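Long-range contact in UDP-galactopyranose mutase (Deinococcus radiodurans, PDB 3HDQ), which probably interconverts UDP-galactopyranose and UDP-galactofuranose, using a bound flavin (FAD) as cofactor: residues Y72-I86 against S307-S321. Numbering follows the deposited sequence.
With FAD (flavin-adenine dinucleotide), chain L.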
# COMPACT_ATOMS: atom_id res chain seq x y z
N TYR A 72 3.37 -1.62 -6.74
CA TYR A 72 3.78 -0.95 -7.97
C TYR A 72 5.16 -0.33 -7.76
O TYR A 72 5.40 0.34 -6.75
CB TYR A 72 2.75 0.11 -8.35
CG TYR A 72 1.46 -0.46 -8.93
CD1 TYR A 72 1.29 -0.54 -10.31
CD2 TYR A 72 0.43 -0.90 -8.11
CE1 TYR A 72 0.12 -1.05 -10.86
CE2 TYR A 72 -0.75 -1.41 -8.66
CZ TYR A 72 -0.89 -1.48 -10.03
OH TYR A 72 -2.05 -1.98 -10.59
N ASP A 73 6.07 -0.55 -8.71
CA ASP A 73 7.44 -0.04 -8.58
C ASP A 73 7.59 1.40 -9.06
O ASP A 73 6.60 2.04 -9.41
CB ASP A 73 8.44 -0.96 -9.30
CG ASP A 73 8.25 -0.99 -10.81
OD1 ASP A 73 7.59 -0.12 -11.41
OD2 ASP A 73 8.80 -1.93 -11.41
N ASP A 74 8.82 1.91 -9.08
CA ASP A 74 9.05 3.31 -9.46
C ASP A 74 8.49 3.64 -10.85
O ASP A 74 8.08 4.78 -11.10
CB ASP A 74 10.54 3.65 -9.40
CG ASP A 74 11.05 3.80 -7.98
OD1 ASP A 74 10.24 3.67 -7.03
OD2 ASP A 74 12.26 4.05 -7.80
N ALA A 75 8.47 2.65 -11.73
CA ALA A 75 8.03 2.86 -13.11
C ALA A 75 6.53 2.66 -13.29
O ALA A 75 6.00 2.86 -14.38
CB ALA A 75 8.79 1.95 -14.06
N GLY A 76 5.85 2.23 -12.22
CA GLY A 76 4.42 1.95 -12.30
C GLY A 76 4.09 0.54 -12.77
O GLY A 76 2.99 0.29 -13.26
N VAL A 77 5.04 -0.39 -12.63
CA VAL A 77 4.77 -1.79 -12.96
C VAL A 77 4.44 -2.59 -11.69
O VAL A 77 5.16 -2.51 -10.70
CB VAL A 77 5.97 -2.44 -13.70
CG1 VAL A 77 5.67 -3.91 -14.02
CG2 VAL A 77 6.30 -1.67 -14.97
N LEU A 78 3.35 -3.34 -11.73
CA LEU A 78 2.98 -4.22 -10.63
C LEU A 78 3.97 -5.37 -10.50
O LEU A 78 4.12 -6.15 -11.43
CB LEU A 78 1.57 -4.77 -10.86
CG LEU A 78 0.96 -5.66 -9.77
CD1 LEU A 78 0.82 -4.90 -8.44
CD2 LEU A 78 -0.39 -6.17 -10.24
N ILE A 79 4.66 -5.47 -9.37
CA ILE A 79 5.69 -6.51 -9.16
C ILE A 79 5.50 -7.28 -7.86
O ILE A 79 4.70 -6.90 -6.99
CB ILE A 79 7.09 -5.90 -9.07
CG1 ILE A 79 7.17 -5.03 -7.80
CG2 ILE A 79 7.42 -5.14 -10.33
CD1 ILE A 79 8.54 -4.58 -7.43
N HIS A 80 6.25 -8.36 -7.72
CA HIS A 80 6.32 -9.10 -6.46
C HIS A 80 7.71 -8.93 -5.86
O HIS A 80 8.68 -9.53 -6.34
CB HIS A 80 6.03 -10.58 -6.66
CG HIS A 80 4.78 -10.86 -7.43
ND1 HIS A 80 4.40 -12.13 -7.82
CD2 HIS A 80 3.81 -10.02 -7.89
CE1 HIS A 80 3.26 -12.07 -8.48
NE2 HIS A 80 2.88 -10.80 -8.54
N PRO A 81 7.83 -8.10 -4.82
CA PRO A 81 9.16 -7.84 -4.25
C PRO A 81 9.91 -9.11 -3.84
O PRO A 81 11.14 -9.09 -3.87
CB PRO A 81 8.87 -6.96 -3.03
CG PRO A 81 7.54 -6.32 -3.33
CD PRO A 81 6.77 -7.35 -4.13
N TYR A 82 9.21 -10.18 -3.47
CA TYR A 82 9.88 -11.40 -2.97
C TYR A 82 9.85 -12.58 -3.94
O TYR A 82 9.78 -13.74 -3.51
CB TYR A 82 9.31 -11.84 -1.62
CG TYR A 82 9.22 -10.73 -0.61
CD1 TYR A 82 8.03 -10.04 -0.41
CD2 TYR A 82 10.33 -10.35 0.13
CE1 TYR A 82 7.94 -9.00 0.50
CE2 TYR A 82 10.26 -9.31 1.06
CZ TYR A 82 9.06 -8.63 1.23
OH TYR A 82 8.97 -7.60 2.14
N GLY A 83 9.91 -12.28 -5.23
CA GLY A 83 9.92 -13.33 -6.24
C GLY A 83 8.53 -13.64 -6.77
O GLY A 83 7.53 -13.32 -6.13
N PRO A 84 8.46 -14.28 -7.93
CA PRO A 84 7.19 -14.51 -8.61
C PRO A 84 6.27 -15.40 -7.78
O PRO A 84 6.69 -16.48 -7.35
CB PRO A 84 7.61 -15.26 -9.88
CG PRO A 84 8.89 -15.95 -9.50
CD PRO A 84 9.58 -15.04 -8.53
N HIS A 85 5.05 -14.96 -7.54
CA HIS A 85 4.04 -15.80 -6.89
C HIS A 85 2.86 -16.11 -7.82
O HIS A 85 2.05 -15.23 -8.13
CB HIS A 85 3.56 -15.15 -5.60
CG HIS A 85 4.56 -15.22 -4.50
ND1 HIS A 85 5.83 -14.70 -4.61
CD2 HIS A 85 4.49 -15.79 -3.27
CE1 HIS A 85 6.50 -14.94 -3.50
NE2 HIS A 85 5.71 -15.60 -2.67
N ILE A 86 2.79 -17.35 -8.29
CA ILE A 86 1.73 -17.77 -9.20
C ILE A 86 0.71 -18.63 -8.43
O ILE A 86 1.05 -19.69 -7.91
CB ILE A 86 2.30 -18.56 -10.42
CG1 ILE A 86 3.23 -17.70 -11.28
CG2 ILE A 86 1.17 -19.06 -11.30
CD1 ILE A 86 4.61 -17.51 -10.72
N SER A 307 12.23 -13.67 -13.82
CA SER A 307 10.80 -13.65 -14.07
C SER A 307 10.37 -12.27 -14.53
O SER A 307 10.98 -11.25 -14.15
CB SER A 307 10.03 -14.07 -12.82
OG SER A 307 10.39 -15.39 -12.44
N GLU A 308 9.34 -12.23 -15.37
CA GLU A 308 8.84 -10.98 -15.96
C GLU A 308 7.38 -10.82 -15.61
O GLU A 308 6.52 -11.54 -16.11
CB GLU A 308 9.03 -10.96 -17.48
CG GLU A 308 8.66 -9.65 -18.13
CD GLU A 308 8.96 -9.63 -19.63
OE1 GLU A 308 8.97 -8.53 -20.22
OE2 GLU A 308 9.17 -10.73 -20.20
N PHE A 309 7.10 -9.85 -14.74
CA PHE A 309 5.81 -9.77 -14.08
C PHE A 309 4.61 -9.55 -14.98
O PHE A 309 3.52 -10.05 -14.67
CB PHE A 309 5.88 -8.73 -12.97
CG PHE A 309 6.76 -9.15 -11.84
CD1 PHE A 309 7.95 -8.49 -11.58
CD2 PHE A 309 6.42 -10.26 -11.06
CE1 PHE A 309 8.77 -8.90 -10.54
CE2 PHE A 309 7.24 -10.68 -10.03
CZ PHE A 309 8.42 -10.00 -9.77
N LYS A 310 4.79 -8.84 -16.09
CA LYS A 310 3.66 -8.56 -16.98
C LYS A 310 3.07 -9.85 -17.56
O LYS A 310 1.87 -9.90 -17.84
CB LYS A 310 4.04 -7.58 -18.08
CG LYS A 310 4.16 -6.13 -17.62
CD LYS A 310 4.95 -5.29 -18.64
CE LYS A 310 4.15 -5.00 -19.90
NZ LYS A 310 4.97 -4.26 -20.91
N HIS A 311 3.88 -10.89 -17.72
CA HIS A 311 3.36 -12.18 -18.17
C HIS A 311 2.37 -12.69 -17.12
O HIS A 311 1.35 -13.29 -17.44
CB HIS A 311 4.47 -13.22 -18.35
CG HIS A 311 5.34 -13.02 -19.55
ND1 HIS A 311 4.99 -13.46 -20.81
CD2 HIS A 311 6.56 -12.45 -19.69
CE1 HIS A 311 5.95 -13.17 -21.67
NE2 HIS A 311 6.91 -12.55 -21.01
N ILE A 312 2.71 -12.46 -15.86
CA ILE A 312 1.97 -13.04 -14.75
C ILE A 312 0.75 -12.21 -14.37
O ILE A 312 -0.32 -12.75 -14.09
CB ILE A 312 2.89 -13.26 -13.52
CG1 ILE A 312 4.07 -14.17 -13.90
CG2 ILE A 312 2.10 -13.85 -12.38
CD1 ILE A 312 5.37 -13.91 -13.09
N THR A 313 0.90 -10.89 -14.38
CA THR A 313 -0.18 -9.99 -13.99
C THR A 313 -1.12 -9.65 -15.15
O THR A 313 -2.25 -9.25 -14.94
CB THR A 313 0.37 -8.65 -13.45
OG1 THR A 313 1.05 -7.96 -14.51
CG2 THR A 313 1.34 -8.90 -12.30
N GLY A 314 -0.64 -9.80 -16.37
CA GLY A 314 -1.39 -9.33 -17.52
C GLY A 314 -1.40 -7.80 -17.65
O GLY A 314 -2.07 -7.27 -18.52
N GLN A 315 -0.68 -7.09 -16.79
CA GLN A 315 -0.63 -5.63 -16.88
C GLN A 315 -0.16 -5.14 -18.26
O GLN A 315 0.76 -5.71 -18.84
CB GLN A 315 0.29 -5.03 -15.81
CG GLN A 315 0.27 -3.50 -15.76
CD GLN A 315 1.29 -2.92 -14.80
OE1 GLN A 315 2.18 -3.62 -14.29
NE2 GLN A 315 1.16 -1.62 -14.53
N ARG A 316 -0.78 -4.07 -18.75
CA ARG A 316 -0.31 -3.37 -19.94
C ARG A 316 0.57 -2.17 -19.56
O ARG A 316 0.20 -1.41 -18.68
CB ARG A 316 -1.50 -2.89 -20.77
CG ARG A 316 -1.11 -2.24 -22.08
CD ARG A 316 -2.29 -1.61 -22.79
NE ARG A 316 -1.83 -0.67 -23.81
CZ ARG A 316 -2.59 -0.19 -24.79
NH1 ARG A 316 -3.86 -0.56 -24.90
NH2 ARG A 316 -2.07 0.67 -25.66
N HIS A 317 1.71 -2.00 -20.22
CA HIS A 317 2.65 -0.95 -19.85
C HIS A 317 3.70 -0.86 -20.95
O HIS A 317 3.97 -1.86 -21.62
CB HIS A 317 3.32 -1.31 -18.52
CG HIS A 317 3.98 -0.16 -17.82
ND1 HIS A 317 5.17 0.39 -18.25
CD2 HIS A 317 3.65 0.50 -16.68
CE1 HIS A 317 5.53 1.36 -17.42
NE2 HIS A 317 4.63 1.44 -16.46
N HIS A 318 4.30 0.30 -21.16
CA HIS A 318 5.26 0.45 -22.26
C HIS A 318 6.66 0.03 -21.84
O HIS A 318 7.54 -0.15 -22.67
CB HIS A 318 5.26 1.88 -22.83
CG HIS A 318 5.88 2.88 -21.91
ND1 HIS A 318 5.30 3.25 -20.71
CD2 HIS A 318 7.03 3.60 -22.01
CE1 HIS A 318 6.07 4.14 -20.11
NE2 HIS A 318 7.12 4.37 -20.88
N GLN A 319 6.86 -0.13 -20.54
CA GLN A 319 8.08 -0.73 -20.03
C GLN A 319 7.80 -2.07 -19.39
O GLN A 319 6.66 -2.53 -19.39
CB GLN A 319 8.76 0.20 -19.04
CG GLN A 319 9.14 1.51 -19.67
CD GLN A 319 9.70 2.47 -18.67
OE1 GLN A 319 9.09 2.70 -17.63
NE2 GLN A 319 10.86 3.04 -18.98
N THR A 320 8.84 -2.71 -18.87
CA THR A 320 8.68 -4.01 -18.25
C THR A 320 9.63 -4.14 -17.07
O THR A 320 10.75 -3.61 -17.11
CB THR A 320 8.88 -5.17 -19.26
OG1 THR A 320 8.49 -6.41 -18.67
CG2 THR A 320 10.33 -5.27 -19.69
N SER A 321 9.18 -4.80 -16.01
CA SER A 321 10.02 -5.05 -14.85
C SER A 321 10.25 -6.54 -14.62
O SER A 321 9.32 -7.35 -14.71
CB SER A 321 9.42 -4.42 -13.59
OG SER A 321 9.43 -3.02 -13.67
PA FAD L . 4.97 -15.87 5.15
O1A FAD L . 4.60 -15.24 3.94
O2A FAD L . 6.36 -16.06 5.17
O5B FAD L . 4.53 -14.93 6.29
C5B FAD L . 4.92 -15.05 7.61
C4B FAD L . 5.04 -13.66 8.16
O4B FAD L . 5.42 -13.71 9.49
C3B FAD L . 6.15 -12.93 7.44
O3B FAD L . 5.69 -11.83 6.72
C2B FAD L . 7.07 -12.49 8.52
O2B FAD L . 7.46 -11.19 8.30
C1B FAD L . 6.23 -12.63 9.76
N9A FAD L . 7.05 -12.79 10.95
C8A FAD L . 8.00 -13.70 11.20
N7A FAD L . 8.51 -13.50 12.39
C5A FAD L . 7.91 -12.45 12.93
C6A FAD L . 8.03 -11.80 14.13
N6A FAD L . 8.77 -12.28 15.07
N1A FAD L . 7.26 -10.73 14.41
C2A FAD L . 6.36 -10.29 13.51
N3A FAD L . 6.24 -10.94 12.33
C4A FAD L . 7.00 -11.99 12.03
N1 FAD L . 3.59 -20.32 -3.70
C2 FAD L . 2.74 -20.62 -4.68
O2 FAD L . 1.69 -21.16 -4.46
N3 FAD L . 3.07 -20.29 -5.93
C4 FAD L . 4.25 -19.67 -6.19
O4 FAD L . 4.55 -19.37 -7.30
C4X FAD L . 5.10 -19.39 -5.19
N5 FAD L . 6.27 -18.79 -5.46
C5X FAD L . 7.12 -18.51 -4.46
C6 FAD L . 8.31 -17.88 -4.74
C7 FAD L . 9.18 -17.58 -3.73
C7M FAD L . 10.46 -16.92 -4.03
C8 FAD L . 8.86 -17.90 -2.44
C8M FAD L . 9.85 -17.57 -1.38
C9 FAD L . 7.67 -18.52 -2.16
C9A FAD L . 6.79 -18.84 -3.16
N10 FAD L . 5.59 -19.45 -2.90
C10 FAD L . 4.77 -19.72 -3.93
C1' FAD L . 5.25 -19.93 -1.54
C2' FAD L . 4.53 -18.89 -0.70
O2' FAD L . 5.41 -17.84 -0.55
C3' FAD L . 4.15 -19.40 0.69
O3' FAD L . 3.25 -20.42 0.71
C4' FAD L . 3.34 -18.39 1.41
O4' FAD L . 3.76 -17.16 0.90
C5' FAD L . 3.60 -18.55 2.88
O5' FAD L . 2.63 -18.01 3.71
P FAD L . 2.94 -17.90 5.23
O1P FAD L . 1.95 -17.11 5.84
O2P FAD L . 2.90 -19.21 5.76
O3P FAD L . 4.37 -17.30 5.39
O HOH W 1 3.03 -6.25 -14.00
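Phe309 and Val77 are the two bumps on which this contact is built, one from each segment, each filling a hollow in the opposite segment. The Phe309 ring lies flat against the extended backbone at Ile79 and His80: Ile79 CA sits over its face, 4.0 Å from the ring centroid, and His80 N over the rim of that face. Ile79 CG2 reaches Phe309 CD1, while the CD2-CE2 side of Phe309 lies over a face of the His80 ring, the two planes inclined at 44°. Val77 in turn enters a pocket walled by Gln315, His317 and Ser321. With CG1 anti to the backbone N (chi1 179°), CG1 meets Gln315 OE1 and Ser321 CB, and CG2 stands squarely over the His317 ring, 3.8 Å from its centroid in a CH-pi contact. The extended Gln315 side chain reads the backbone like a strand partner: NE2 donates to Gly76 O (2.9 Å), in the plane of that carbonyl, and OE1 accepts from Leu78 N (2.8 Å). A water ties Gln315 OE1 to Leu78 O and Thr313 OG1. His317 NE2 donates to Ala75 O (2.9 Å), from above the carbonyl plane, and Ser321 OG to the syn lone pair of Asp73 OD2 (2.6 Å). A leucine in place of His317 would probably leave Ala75 O without this donor and Val77 CG2 without its aromatic floor. Toward the flavin, Ile312 packs CD1 on Pro84 CB and CG2 on Ile86 CG1, backing the segment whose Ile86 N donates to FAD O4 (2.9 Å). Three of the four direct hydrogen bonds thus engage backbone atoms of the hairpin 71-79, holding it to the loop 314-319, and the fourth joins Asp73 to Ser321 at the start of strand 320-336.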